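Long-range contacts in choline binding protein PCPA (Streptococcus pneumoniae, PDB 4CP6), which is a vaccine antigen of the pneumococcus, probably held at the cell surface by choline binding and presenting a leucine-rich repeat domain there: residues 17-22 with 62-67; 36-41 with 69-74; 58-63 with 98-103. All coordinates share one frame; numbering follows the deposited sequence.

Contact 1 (17-22 with 62-67)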
ATOM      1  N   SER A  17      -2.913  -5.720  37.285  1.00 20.48           N
ATOM      2  CA  SER A  17      -3.827  -4.894  38.076  1.00 20.52           C
ATOM      3  C   SER A  17      -4.132  -3.583  37.364  1.00 22.79           C
ATOM      4  O   SER A  17      -3.256  -3.017  36.687  1.00 19.63           O
ATOM      5  CB  SER A  17      -3.208  -4.549  39.431  1.00 22.71           C
ATOM      6  OG  SER A  17      -3.061  -5.709  40.230  1.00 30.95           O
ATOM      7  N   ILE A  18      -5.359  -3.089  37.553  1.00 18.40           N
ATOM      8  CA  ILE A  18      -5.813  -1.812  37.019  1.00 17.70           C
ATOM      9  C   ILE A  18      -5.748  -0.769  38.124  1.00 21.69           C
ATOM     10  O   ILE A  18      -6.373  -0.957  39.184  1.00 22.06           O
ATOM     11  CB  ILE A  18      -7.251  -1.872  36.430  1.00 20.28           C
ATOM     12  CG1 ILE A  18      -7.371  -2.911  35.309  1.00 20.76           C
ATOM     13  CG2 ILE A  18      -7.767  -0.471  35.983  1.00 22.22           C
ATOM     14  CD1 ILE A  18      -6.646  -2.543  33.972  1.00 25.83           C
ATOM     15  N   ILE A  19      -5.024   0.336  37.872  1.00 18.43           N
ATOM     16  CA  ILE A  19      -4.939   1.490  38.762  1.00 17.71           C
ATOM     17  C   ILE A  19      -5.677   2.612  38.045  1.00 21.73           C
ATOM     18  O   ILE A  19      -5.379   2.896  36.882  1.00 19.96           O
ATOM     19  CB  ILE A  19      -3.478   1.884  39.074  1.00 19.98           C
ATOM     20  CG1 ILE A  19      -2.724   0.729  39.763  1.00 20.52           C
ATOM     21  CG2 ILE A  19      -3.436   3.181  39.914  1.00 20.35           C
ATOM     22  CD1 ILE A  19      -1.222   0.874  39.688  1.00 20.40           C
ATOM     23  N   GLN A  20      -6.682   3.209  38.700  1.00 20.37           N
ATOM     24  CA  GLN A  20      -7.451   4.281  38.088  1.00 19.60           C
ATOM     25  C   GLN A  20      -7.208   5.552  38.852  1.00 23.64           C
ATOM     26  O   GLN A  20      -7.435   5.584  40.069  1.00 23.44           O
ATOM     27  CB  GLN A  20      -8.948   3.949  38.031  1.00 21.34           C
ATOM     28  CG  GLN A  20      -9.762   5.030  37.325  1.00 20.46           C
ATOM     29  CD  GLN A  20     -11.228   4.703  37.266  1.00 28.59           C
ATOM     30  OE1 GLN A  20     -11.622   3.632  36.817  1.00 25.87           O
ATOM     31  NE2 GLN A  20     -12.073   5.648  37.663  1.00 30.46           N
ATOM     32  N   GLN A  21      -6.709   6.584  38.168  1.00 20.39           N
ATOM     33  CA  GLN A  21      -6.420   7.895  38.761  1.00 19.97           C
ATOM     34  C   GLN A  21      -6.891   8.977  37.818  1.00 23.18           C
ATOM     35  O   GLN A  21      -6.563   8.928  36.623  1.00 21.01           O
ATOM     36  CB  GLN A  21      -4.920   8.059  39.050  1.00 20.62           C
ATOM     37  CG  GLN A  21      -4.378   7.046  40.055  1.00 21.77           C
ATOM     38  CD  GLN A  21      -2.946   7.329  40.447  1.00 26.22           C
ATOM     39  OE1 GLN A  21      -2.295   8.249  39.930  1.00 23.88           O
ATOM     40  NE2 GLN A  21      -2.441   6.570  41.413  1.00 24.48           N
ATOM     41  N   ASN A  22      -7.674   9.954  38.344  1.00 21.79           N
ATOM     42  CA  ASN A  22      -8.234  11.065  37.575  1.00 22.20           C
ATOM     43  C   ASN A  22      -8.956  10.571  36.304  1.00 26.08           C
ATOM     44  O   ASN A  22      -8.780  11.125  35.220  1.00 26.55           O
ATOM     45  CB  ASN A  22      -7.164  12.128  37.294  1.00 23.58           C
ATOM     46  CG  ASN A  22      -7.668  13.429  36.706  1.00 49.51           C
ATOM     47  OD1 ASN A  22      -7.049  13.995  35.799  1.00 45.84           O
ATOM     48  ND2 ASN A  22      -8.807  13.925  37.185  1.00 38.82           N
ATOM     49  N   THR A  62       3.172  10.621  32.710  1.00 16.30           N
ATOM     50  CA  THR A  62       4.413   9.845  32.629  1.00 15.65           C
ATOM     51  C   THR A  62       4.684   8.964  33.836  1.00 17.80           C
ATOM     52  O   THR A  62       5.492   8.024  33.766  1.00 15.83           O
ATOM     53  CB  THR A  62       5.606  10.780  32.322  1.00 18.42           C
ATOM     54  OG1 THR A  62       6.794  10.011  32.155  1.00 18.29           O
ATOM     55  CG2 THR A  62       5.855  11.839  33.419  1.00 16.95           C
ATOM     56  N   LYS A  63       4.055   9.304  34.966  1.00 17.15           N
ATOM     57  CA  LYS A  63       4.329   8.628  36.219  1.00 18.80           C
ATOM     58  C   LYS A  63       3.083   8.630  37.064  1.00 21.07           C
ATOM     59  O   LYS A  63       2.353   9.631  37.103  1.00 22.25           O
ATOM     60  CB  LYS A  63       5.445   9.420  36.939  1.00 23.40           C
ATOM     61  CG  LYS A  63       5.937   8.846  38.265  1.00 38.48           C
ATOM     62  CD  LYS A  63       7.134   9.631  38.800  1.00 47.97           C
ATOM     63  CE  LYS A  63       6.754  10.839  39.623  1.00 63.35           C
ATOM     64  NZ  LYS A  63       7.957  11.555  40.119  1.00 73.72           N
ATOM     65  N   ILE A  64       2.827   7.503  37.732  1.00 16.18           N
ATOM     66  CA  ILE A  64       1.722   7.406  38.687  1.00 17.64           C
ATOM     67  C   ILE A  64       2.279   6.813  39.962  1.00 20.74           C
ATOM     68  O   ILE A  64       3.238   6.027  39.932  1.00 18.90           O
ATOM     69  CB  ILE A  64       0.450   6.710  38.184  1.00 21.77           C
ATOM     70  CG1 ILE A  64       0.691   5.208  37.964  1.00 21.61           C
ATOM     71  CG2 ILE A  64      -0.150   7.429  36.938  1.00 22.63           C
ATOM     72  CD1 ILE A  64      -0.528   4.405  37.904  1.00 21.28           C
ATOM     73  N   THR A  65       1.730   7.249  41.096  1.00 17.54           N
ATOM     74  CA  THR A  65       2.202   6.726  42.369  1.00 17.04           C
ATOM     75  C   THR A  65       1.051   6.099  43.124  1.00 19.70           C
ATOM     76  O   THR A  65      -0.082   6.589  43.048  1.00 20.40           O
ATOM     77  CB  THR A  65       2.870   7.830  43.197  1.00 25.99           C
ATOM     78  OG1 THR A  65       1.901   8.849  43.467  1.00 31.72           O
ATOM     79  CG2 THR A  65       4.088   8.419  42.504  1.00 21.09           C
ATOM     80  N   VAL A  66       1.334   4.991  43.825  1.00 17.33           N
ATOM     81  CA  VAL A  66       0.335   4.306  44.648  1.00 19.12           C
ATOM     82  C   VAL A  66       1.063   4.001  45.952  1.00 22.14           C
ATOM     83  O   VAL A  66       1.966   3.149  45.973  1.00 21.12           O
ATOM     84  CB  VAL A  66      -0.265   3.035  43.985  1.00 23.91           C
ATOM     85  CG1 VAL A  66      -1.341   2.409  44.871  1.00 24.04           C
ATOM     86  CG2 VAL A  66      -0.832   3.358  42.604  1.00 23.98           C
ATOM     87  N   GLY A  67       0.745   4.770  46.997  1.00 20.54           N
ATOM     88  CA  GLY A  67       1.437   4.639  48.276  1.00 19.49           C
ATOM     89  C   GLY A  67       2.908   4.951  48.095  1.00 19.95           C
ATOM     90  O   GLY A  67       3.244   6.024  47.594  1.00 20.03           O
TER
HETATM   91  O   HOH W   1      -0.151   9.399  41.030  1.00 23.29           O
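Ile19 and Gln21, alternate residues of strand 18-21, reach across to Ile64, Thr65 and Val66 of strand 63-66. The strand axes come within 9.1 Å and run at 103° to each other, so the gap is bridged by side chains.

Ile19 comes first and makes the apolar part of the contact. Its CG2, anti to the backbone N, has two neighbours at the same range: CD1 of Ile64 at 3.7 Å and CG2 of Val66. Its CD1 also sits near Val66 CG2, so the branched end of Ile19 rests on Ile64 and Val66. Phe71 and Val28 border the same isoleucine.

Two residues on, Gln21 stretches out fully beyond CG and lays its carboxamide beside Ile64, with OE1 3.6 Å from Ile64 CB. NE2 donates to Thr65 O at 2.9 Å with an angle of 153° at the hydrogen. That oxygen lies almost in the amide plane of Gln21, whereas NE2 stands well above the carbonyl plane of Thr65. The other end of the amide is held through water 1, which donates to Gln21 OE1 at 2.7 Å and accepts from Thr65 N at 2.9 Å.

One glutamine thus serves both backbone polar groups of Thr65, the carbonyl directly and the N-H through water. Having a donor at NE2 and an acceptor at OE1 fixes which way round the carboxamide lies. Set beside a small aliphatic cluster, this polar grip ties strand 18-21 to strand 63-66 of the same mixed sheet through side chains.

Contact 2 (36-41 with 69-74)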
ATOM      1  N   GLY A  36       7.746   0.060  39.435  1.00 16.10           N
ATOM      2  CA  GLY A  36       7.023  -0.695  38.419  1.00 16.95           C
ATOM      3  C   GLY A  36       6.762   0.098  37.162  1.00 16.47           C
ATOM      4  O   GLY A  36       7.206   1.243  37.034  1.00 14.74           O
ATOM      5  N   THR A  37       6.113  -0.551  36.196  1.00 14.77           N
ATOM      6  CA  THR A  37       5.758   0.093  34.936  1.00 14.27           C
ATOM      7  C   THR A  37       4.324  -0.182  34.643  1.00 14.75           C
ATOM      8  O   THR A  37       3.813  -1.253  35.021  1.00 15.36           O
ATOM      9  CB  THR A  37       6.646  -0.385  33.767  1.00 16.02           C
ATOM     10  OG1 THR A  37       6.429  -1.778  33.523  1.00 17.10           O
ATOM     11  CG2 THR A  37       8.105  -0.126  34.020  1.00 16.91           C
ATOM     12  N   VAL A  38       3.665   0.775  33.970  1.00 13.06           N
ATOM     13  CA  VAL A  38       2.285   0.615  33.535  1.00 12.94           C
ATOM     14  C   VAL A  38       2.099   1.004  32.068  1.00 14.52           C
ATOM     15  O   VAL A  38       2.872   1.797  31.524  1.00 14.35           O
ATOM     16  CB  VAL A  38       1.271   1.470  34.377  1.00 15.55           C
ATOM     17  CG1 VAL A  38       1.099   0.935  35.793  1.00 16.00           C
ATOM     18  CG2 VAL A  38       1.625   2.959  34.392  1.00 15.04           C
ATOM     19  N   GLN A  39       1.044   0.470  31.452  1.00 14.19           N
ATOM     20  CA  GLN A  39       0.521   0.976  30.199  1.00 13.54           C
ATOM     21  C   GLN A  39      -0.617   1.929  30.579  1.00 15.41           C
ATOM     22  O   GLN A  39      -1.327   1.710  31.586  1.00 14.03           O
ATOM     23  CB  GLN A  39      -0.017  -0.126  29.269  1.00 14.59           C
ATOM     24  CG  GLN A  39      -1.189  -0.918  29.862  1.00 13.46           C
ATOM     25  CD  GLN A  39      -1.615  -2.032  28.942  1.00 15.94           C
ATOM     26  OE1 GLN A  39      -0.788  -2.748  28.376  1.00 14.44           O
ATOM     27  NE2 GLN A  39      -2.919  -2.213  28.812  1.00 14.76           N
ATOM     28  N   VAL A  40      -0.790   3.009  29.803  1.00 12.60           N
ATOM     29  CA  VAL A  40      -1.908   3.931  29.941  1.00 12.41           C
ATOM     30  C   VAL A  40      -3.036   3.355  29.096  1.00 16.45           C
ATOM     31  O   VAL A  40      -2.855   3.107  27.894  1.00 14.77           O
ATOM     32  CB  VAL A  40      -1.573   5.419  29.645  1.00 14.04           C
ATOM     33  CG1 VAL A  40      -0.897   5.599  28.279  1.00 13.79           C
ATOM     34  CG2 VAL A  40      -2.810   6.305  29.762  1.00 14.83           C
ATOM     35  N   GLY A  41      -4.148   3.053  29.753  1.00 13.70           N
ATOM     36  CA  GLY A  41      -5.326   2.442  29.154  1.00 13.96           C
ATOM     37  C   GLY A  41      -5.399   0.985  29.570  1.00 16.32           C
ATOM     38  O   GLY A  41      -4.365   0.341  29.788  1.00 14.49           O
ATOM     39  N   LYS A  69       4.863   3.235  46.082  1.00 15.85           N
ATOM     40  CA  LYS A  69       5.281   2.638  44.801  1.00 16.41           C
ATOM     41  C   LYS A  69       5.165   3.662  43.681  1.00 20.39           C
ATOM     42  O   LYS A  69       4.269   4.500  43.681  1.00 19.54           O
ATOM     43  CB  LYS A  69       4.451   1.399  44.462  1.00 19.23           C
ATOM     44  CG  LYS A  69       4.446   0.330  45.556  1.00 22.90           C
ATOM     45  CD  LYS A  69       3.625  -0.869  45.130  1.00 30.74           C
ATOM     46  CE  LYS A  69       3.446  -1.834  46.277  1.00 40.80           C
ATOM     47  NZ  LYS A  69       3.885  -3.199  45.903  1.00 51.80           N
ATOM     48  N   VAL A  70       6.090   3.592  42.736  1.00 16.27           N
ATOM     49  CA  VAL A  70       6.124   4.504  41.595  1.00 15.33           C
ATOM     50  C   VAL A  70       6.071   3.668  40.330  1.00 15.90           C
ATOM     51  O   VAL A  70       6.906   2.777  40.139  1.00 14.93           O
ATOM     52  CB  VAL A  70       7.387   5.379  41.642  1.00 18.29           C
ATOM     53  CG1 VAL A  70       7.483   6.279  40.422  1.00 18.61           C
ATOM     54  CG2 VAL A  70       7.419   6.209  42.926  1.00 18.03           C
ATOM     55  N   PHE A  71       5.104   3.981  39.474  1.00 14.26           N
ATOM     56  CA  PHE A  71       4.924   3.273  38.197  1.00 13.50           C
ATOM     57  C   PHE A  71       5.182   4.253  37.045  1.00 15.53           C
ATOM     58  O   PHE A  71       4.522   5.282  36.947  1.00 15.09           O
ATOM     59  CB  PHE A  71       3.508   2.719  38.084  1.00 14.75           C
ATOM     60  CG  PHE A  71       3.237   1.631  39.093  1.00 15.92           C
ATOM     61  CD1 PHE A  71       3.553   0.301  38.815  1.00 17.92           C
ATOM     62  CD2 PHE A  71       2.677   1.939  40.335  1.00 18.04           C
ATOM     63  CE1 PHE A  71       3.304  -0.705  39.758  1.00 19.32           C
ATOM     64  CE2 PHE A  71       2.420   0.936  41.269  1.00 20.78           C
ATOM     65  CZ  PHE A  71       2.770  -0.375  40.992  1.00 19.13           C
ATOM     66  N   THR A  72       6.187   3.956  36.213  1.00 14.56           N
ATOM     67  CA  THR A  72       6.504   4.782  35.050  1.00 13.36           C
ATOM     68  C   THR A  72       5.570   4.309  33.920  1.00 14.39           C
ATOM     69  O   THR A  72       5.352   3.102  33.780  1.00 15.22           O
ATOM     70  CB  THR A  72       7.976   4.591  34.678  1.00 17.06           C
ATOM     71  OG1 THR A  72       8.787   5.068  35.772  1.00 16.34           O
ATOM     72  CG2 THR A  72       8.365   5.382  33.443  1.00 17.13           C
ATOM     73  N   VAL A  73       4.973   5.267  33.192  1.00 13.31           N
ATOM     74  CA  VAL A  73       4.071   4.951  32.062  1.00 13.25           C
ATOM     75  C   VAL A  73       4.992   4.684  30.859  1.00 14.61           C
ATOM     76  O   VAL A  73       5.621   5.631  30.335  1.00 14.32           O
ATOM     77  CB  VAL A  73       3.067   6.094  31.770  1.00 14.60           C
ATOM     78  CG1 VAL A  73       2.123   5.710  30.629  1.00 15.53           C
ATOM     79  CG2 VAL A  73       2.256   6.455  33.030  1.00 14.24           C
ATOM     80  N   THR A  74       5.135   3.398  30.467  1.00 12.09           N
ATOM     81  CA  THR A  74       6.070   3.023  29.396  1.00 12.55           C
ATOM     82  C   THR A  74       5.380   2.674  28.084  1.00 14.90           C
ATOM     83  O   THR A  74       6.063   2.503  27.063  1.00 13.62           O
ATOM     84  CB  THR A  74       6.928   1.847  29.875  1.00 14.88           C
ATOM     85  OG1 THR A  74       6.065   0.782  30.255  1.00 14.28           O
ATOM     86  CG2 THR A  74       7.822   2.212  31.088  1.00 17.15           C
TER
HETATM   87  O   HOH W   2       8.993   3.404  37.924  1.00 20.60           O
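A parallel strand pair in the mixed sheet at the N-terminal end of the solenoid brings Gly36 and Val38 of strand 35-40 against strand 69-76. The bonding alternates as parallel strands require. Gly36 N donates to Val70 O at 2.9 Å and Gly36 O accepts from Thr72 N; two residues on, Val38 N donates to Thr72 O, and Thr74 N donates to Val38 O at 3.0 Å. Gly36 O takes a second donor, water 2, at 2.9 Å, and the same water is hydrogen-bonded to Thr72 OG1.

On the face carrying Val38, Phe71 and Val73, the Phe71 ring lies against the backbone of Gly36, with CD1 3.6 Å from Gly36 CA. No side chain stands there to keep the ring off. Val38 crosses Phe71 at about a right angle, its CG1 3.8 Å from Phe71 CB, while its CG2 meets Val73 CG2. Val40 CG1 packs on the other methyl of Val73, CG1. Thr37 shares the other face with Thr72. Its CG2 touches Thr74 CG2 at 3.8 Å, and its OG1 is hydrogen-bonded to Thr30 OG1.

Strand 24-32 runs antiparallel along the other edge of 35-40, pairing Thr37 with Leu29 and Thr30. Strand 63-66 pairs antiparallel with 69-76, bonding to Phe71, and the side chain of its Ile64 packs against that ring.

Contact 3 (58-63 with 98-103)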
ATOM      1  N   PHE A  58      -3.505  17.996  25.042  1.00 14.95           N
ATOM      2  CA  PHE A  58      -3.468  17.069  26.151  1.00 13.72           C
ATOM      3  C   PHE A  58      -2.087  16.427  26.224  1.00 15.40           C
ATOM      4  O   PHE A  58      -1.488  16.151  25.166  1.00 15.19           O
ATOM      5  CB  PHE A  58      -4.523  15.968  25.935  1.00 14.42           C
ATOM      6  CG  PHE A  58      -4.478  14.837  26.940  1.00 13.62           C
ATOM      7  CD1 PHE A  58      -4.997  15.008  28.221  1.00 16.53           C
ATOM      8  CD2 PHE A  58      -3.950  13.589  26.600  1.00 14.25           C
ATOM      9  CE1 PHE A  58      -4.970  13.968  29.151  1.00 18.25           C
ATOM     10  CE2 PHE A  58      -3.915  12.552  27.540  1.00 16.79           C
ATOM     11  CZ  PHE A  58      -4.441  12.743  28.797  1.00 17.37           C
ATOM     12  N   THR A  59      -1.584  16.174  27.428  1.00 14.24           N
ATOM     13  CA  THR A  59      -0.316  15.499  27.650  1.00 13.21           C
ATOM     14  C   THR A  59      -0.551  14.170  28.351  1.00 15.91           C
ATOM     15  O   THR A  59      -1.214  14.113  29.390  1.00 14.62           O
ATOM     16  CB  THR A  59       0.662  16.391  28.444  1.00 16.76           C
ATOM     17  OG1 THR A  59       0.891  17.563  27.671  1.00 18.76           O
ATOM     18  CG2 THR A  59       2.019  15.701  28.706  1.00 17.99           C
ATOM     19  N   ILE A  60      -0.028  13.090  27.784  1.00 13.60           N
ATOM     20  CA  ILE A  60      -0.152  11.787  28.413  1.00 13.30           C
ATOM     21  C   ILE A  60       0.687  11.797  29.681  1.00 16.75           C
ATOM     22  O   ILE A  60       1.876  12.145  29.634  1.00 14.94           O
ATOM     23  CB  ILE A  60       0.332  10.655  27.478  1.00 16.33           C
ATOM     24  CG1 ILE A  60      -0.541  10.583  26.244  1.00 15.47           C
ATOM     25  CG2 ILE A  60       0.346   9.296  28.214  1.00 17.32           C
ATOM     26  CD1 ILE A  60       0.030   9.601  25.109  1.00 16.47           C
ATOM     27  N   PRO A  61       0.102  11.384  30.831  1.00 15.97           N
ATOM     28  CA  PRO A  61       0.910  11.314  32.053  1.00 15.33           C
ATOM     29  C   PRO A  61       2.117  10.367  31.934  1.00 17.83           C
ATOM     30  O   PRO A  61       2.091   9.419  31.136  1.00 17.12           O
ATOM     31  CB  PRO A  61      -0.109  10.877  33.119  1.00 17.48           C
ATOM     32  CG  PRO A  61      -1.439  11.325  32.565  1.00 21.76           C
ATOM     33  CD  PRO A  61      -1.307  11.016  31.099  1.00 16.99           C
ATOM     34  N   THR A  62       3.172  10.621  32.710  1.00 16.30           N
ATOM     35  CA  THR A  62       4.413   9.845  32.629  1.00 15.65           C
ATOM     36  C   THR A  62       4.684   8.964  33.836  1.00 17.80           C
ATOM     37  O   THR A  62       5.492   8.024  33.766  1.00 15.83           O
ATOM     38  CB  THR A  62       5.606  10.780  32.322  1.00 18.42           C
ATOM     39  OG1 THR A  62       6.794  10.011  32.155  1.00 18.29           O
ATOM     40  CG2 THR A  62       5.855  11.839  33.419  1.00 16.95           C
ATOM     41  N   LYS A  63       4.055   9.304  34.966  1.00 17.15           N
ATOM     42  CA  LYS A  63       4.329   8.628  36.219  1.00 18.80           C
ATOM     43  C   LYS A  63       3.083   8.630  37.064  1.00 21.07           C
ATOM     44  O   LYS A  63       2.353   9.631  37.103  1.00 22.25           O
ATOM     45  CB  LYS A  63       5.445   9.420  36.939  1.00 23.40           C
ATOM     46  CG  LYS A  63       5.937   8.846  38.265  1.00 38.48           C
ATOM     47  CD  LYS A  63       7.134   9.631  38.800  1.00 47.97           C
ATOM     48  CE  LYS A  63       6.754  10.839  39.623  1.00 63.35           C
ATOM     49  NZ  LYS A  63       7.957  11.555  40.119  1.00 73.72           N
ATOM     50  N   ILE A  98      -1.797  15.829  21.105  1.00 14.33           N
ATOM     51  CA  ILE A  98      -1.399  14.988  22.211  1.00 12.27           C
ATOM     52  C   ILE A  98       0.103  15.024  22.289  1.00 15.48           C
ATOM     53  O   ILE A  98       0.771  14.852  21.250  1.00 14.69           O
ATOM     54  CB  ILE A  98      -1.941  13.531  22.125  1.00 14.10           C
ATOM     55  CG1 ILE A  98      -3.504  13.515  22.186  1.00 14.13           C
ATOM     56  CG2 ILE A  98      -1.318  12.662  23.241  1.00 15.22           C
ATOM     57  CD1 ILE A  98      -4.154  12.159  21.900  1.00 15.16           C
ATOM     58  N   THR A  99       0.637  15.262  23.495  1.00 13.50           N
ATOM     59  CA  THR A  99       2.068  15.257  23.764  1.00 13.80           C
ATOM     60  C   THR A  99       2.429  13.942  24.430  1.00 15.27           C
ATOM     61  O   THR A  99       1.762  13.518  25.392  1.00 13.99           O
ATOM     62  CB  THR A  99       2.460  16.478  24.597  1.00 16.29           C
ATOM     63  OG1 THR A  99       2.255  17.641  23.801  1.00 16.88           O
ATOM     64  CG2 THR A  99       3.912  16.429  25.073  1.00 16.88           C
ATOM     65  N   ILE A 100       3.470  13.267  23.888  1.00 13.34           N
ATOM     66  CA  ILE A 100       3.918  11.981  24.374  1.00 12.42           C
ATOM     67  C   ILE A 100       5.183  12.179  25.189  1.00 15.05           C
ATOM     68  O   ILE A 100       6.168  12.690  24.653  1.00 14.82           O
ATOM     69  CB  ILE A 100       4.161  11.044  23.169  1.00 15.43           C
ATOM     70  CG1 ILE A 100       2.841  10.890  22.356  1.00 16.40           C
ATOM     71  CG2 ILE A 100       4.740   9.705  23.619  1.00 17.11           C
ATOM     72  CD1 ILE A 100       2.861   9.848  21.195  1.00 18.35           C
ATOM     73  N   PRO A 101       5.180  11.758  26.469  1.00 13.36           N
ATOM     74  CA  PRO A 101       6.371  11.954  27.308  1.00 13.05           C
ATOM     75  C   PRO A 101       7.488  11.016  26.892  1.00 14.16           C
ATOM     76  O   PRO A 101       7.212   9.999  26.244  1.00 14.58           O
ATOM     77  CB  PRO A 101       5.861  11.654  28.726  1.00 15.32           C
ATOM     78  CG  PRO A 101       4.732  10.661  28.503  1.00 17.52           C
ATOM     79  CD  PRO A 101       4.074  11.135  27.231  1.00 14.02           C
ATOM     80  N   SER A 102       8.737  11.322  27.303  1.00 15.03           N
ATOM     81  CA  SER A 102       9.883  10.500  26.928  0.50 14.41           C
ATOM     82  C   SER A 102       9.798   9.052  27.398  1.00 17.08           C
ATOM     83  O   SER A 102      10.324   8.177  26.723  1.00 17.63           O
ATOM     84  CB  SER A 102      11.194  11.140  27.383  0.50 17.48           C
ATOM     85  OG  SER A 102      11.236  11.281  28.791  0.50 22.06           O
ATOM     86  N   SER A 103       9.103   8.777  28.519  1.00 13.97           N
ATOM     87  CA  SER A 103       8.976   7.432  29.060  1.00 12.88           C
ATOM     88  C   SER A 103       8.258   6.423  28.140  1.00 14.63           C
ATOM     89  O   SER A 103       8.405   5.225  28.346  1.00 15.64           O
ATOM     90  CB  SER A 103       8.282   7.476  30.423  1.00 15.27           C
ATOM     91  OG  SER A 103       6.957   7.977  30.355  1.00 14.90           O
TER
HETATM   92  O   HOH W   3      -0.343  18.466  23.462  1.00 19.82           O
HETATM   93  O   HOH W   4       8.862  10.970  30.628  1.00 21.12           O
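Phe58 and Ile60 bracket the backbone of Thr99 from the neighbouring parallel strand: Thr99 N donates to Phe58 O at 2.8 Å, and Ile60 N to Thr99 O with a nearly straight angle of 168°. Water 3 also donates to Phe58 O and is hydrogen-bonded to Thr99 OG1. Thr59 and Thr99 lie side by side, OG1 of the former 3.6 Å from CB of the latter.

Ile60 points toward segment 98-103, with CG1 3.7 Å from Ile98 CG2 and CD1 alongside Ile100 CG1. Beyond the strands, the Pro101 ring sets CD 3.4 Å from Ile60 O and CB 3.7 Å from Thr62 CB. Pro61 O is buried here without a polar partner. Thr62 OG1, anti to its own backbone N (chi1 -176°), meets Ser103 OG at 2.7 Å in a hydrogen bond and shares water 4 with Ser102 OG and Ser103 N.

Further out, Ser103 OG is anchored on Val73 O, Phe49 meets the Phe58 ring edge-to-face, and strand 119-122 packs on Ile98 and Ile100. Strand 57-59 is an edge strand of the first parallel sheet. Parallel strands stacked one per turn, with aliphatic side chains such as Ile98 and Ile100 buried, are as expected of a leucine-rich repeat solenoid, and 98-103 falls in a BspA-type repeat region.

How the contacts relate
From the N terminus, strand 18-21 opens the loop that contact 1 closes at 62-67. Strand 35-40 lies within that loop, but its partner at 69-74 comes after it, so contact 2 crosses contact 1. Contact 3 begins at 58-63, sharing Thr62 and Lys63 with contact 1, and closes at 98-103; its segments alternate with those of contact 2. The joins are direct: Ile64 O probably bonds Phe71 N between contacts 1 and 2, and Thr62 O probably bonds Val73 N. Thr72 CG2 packs on Ser103 CB between contacts 2 and 3. Together the three tie the N-terminal mixed sheet to the parallel sheet of the solenoid.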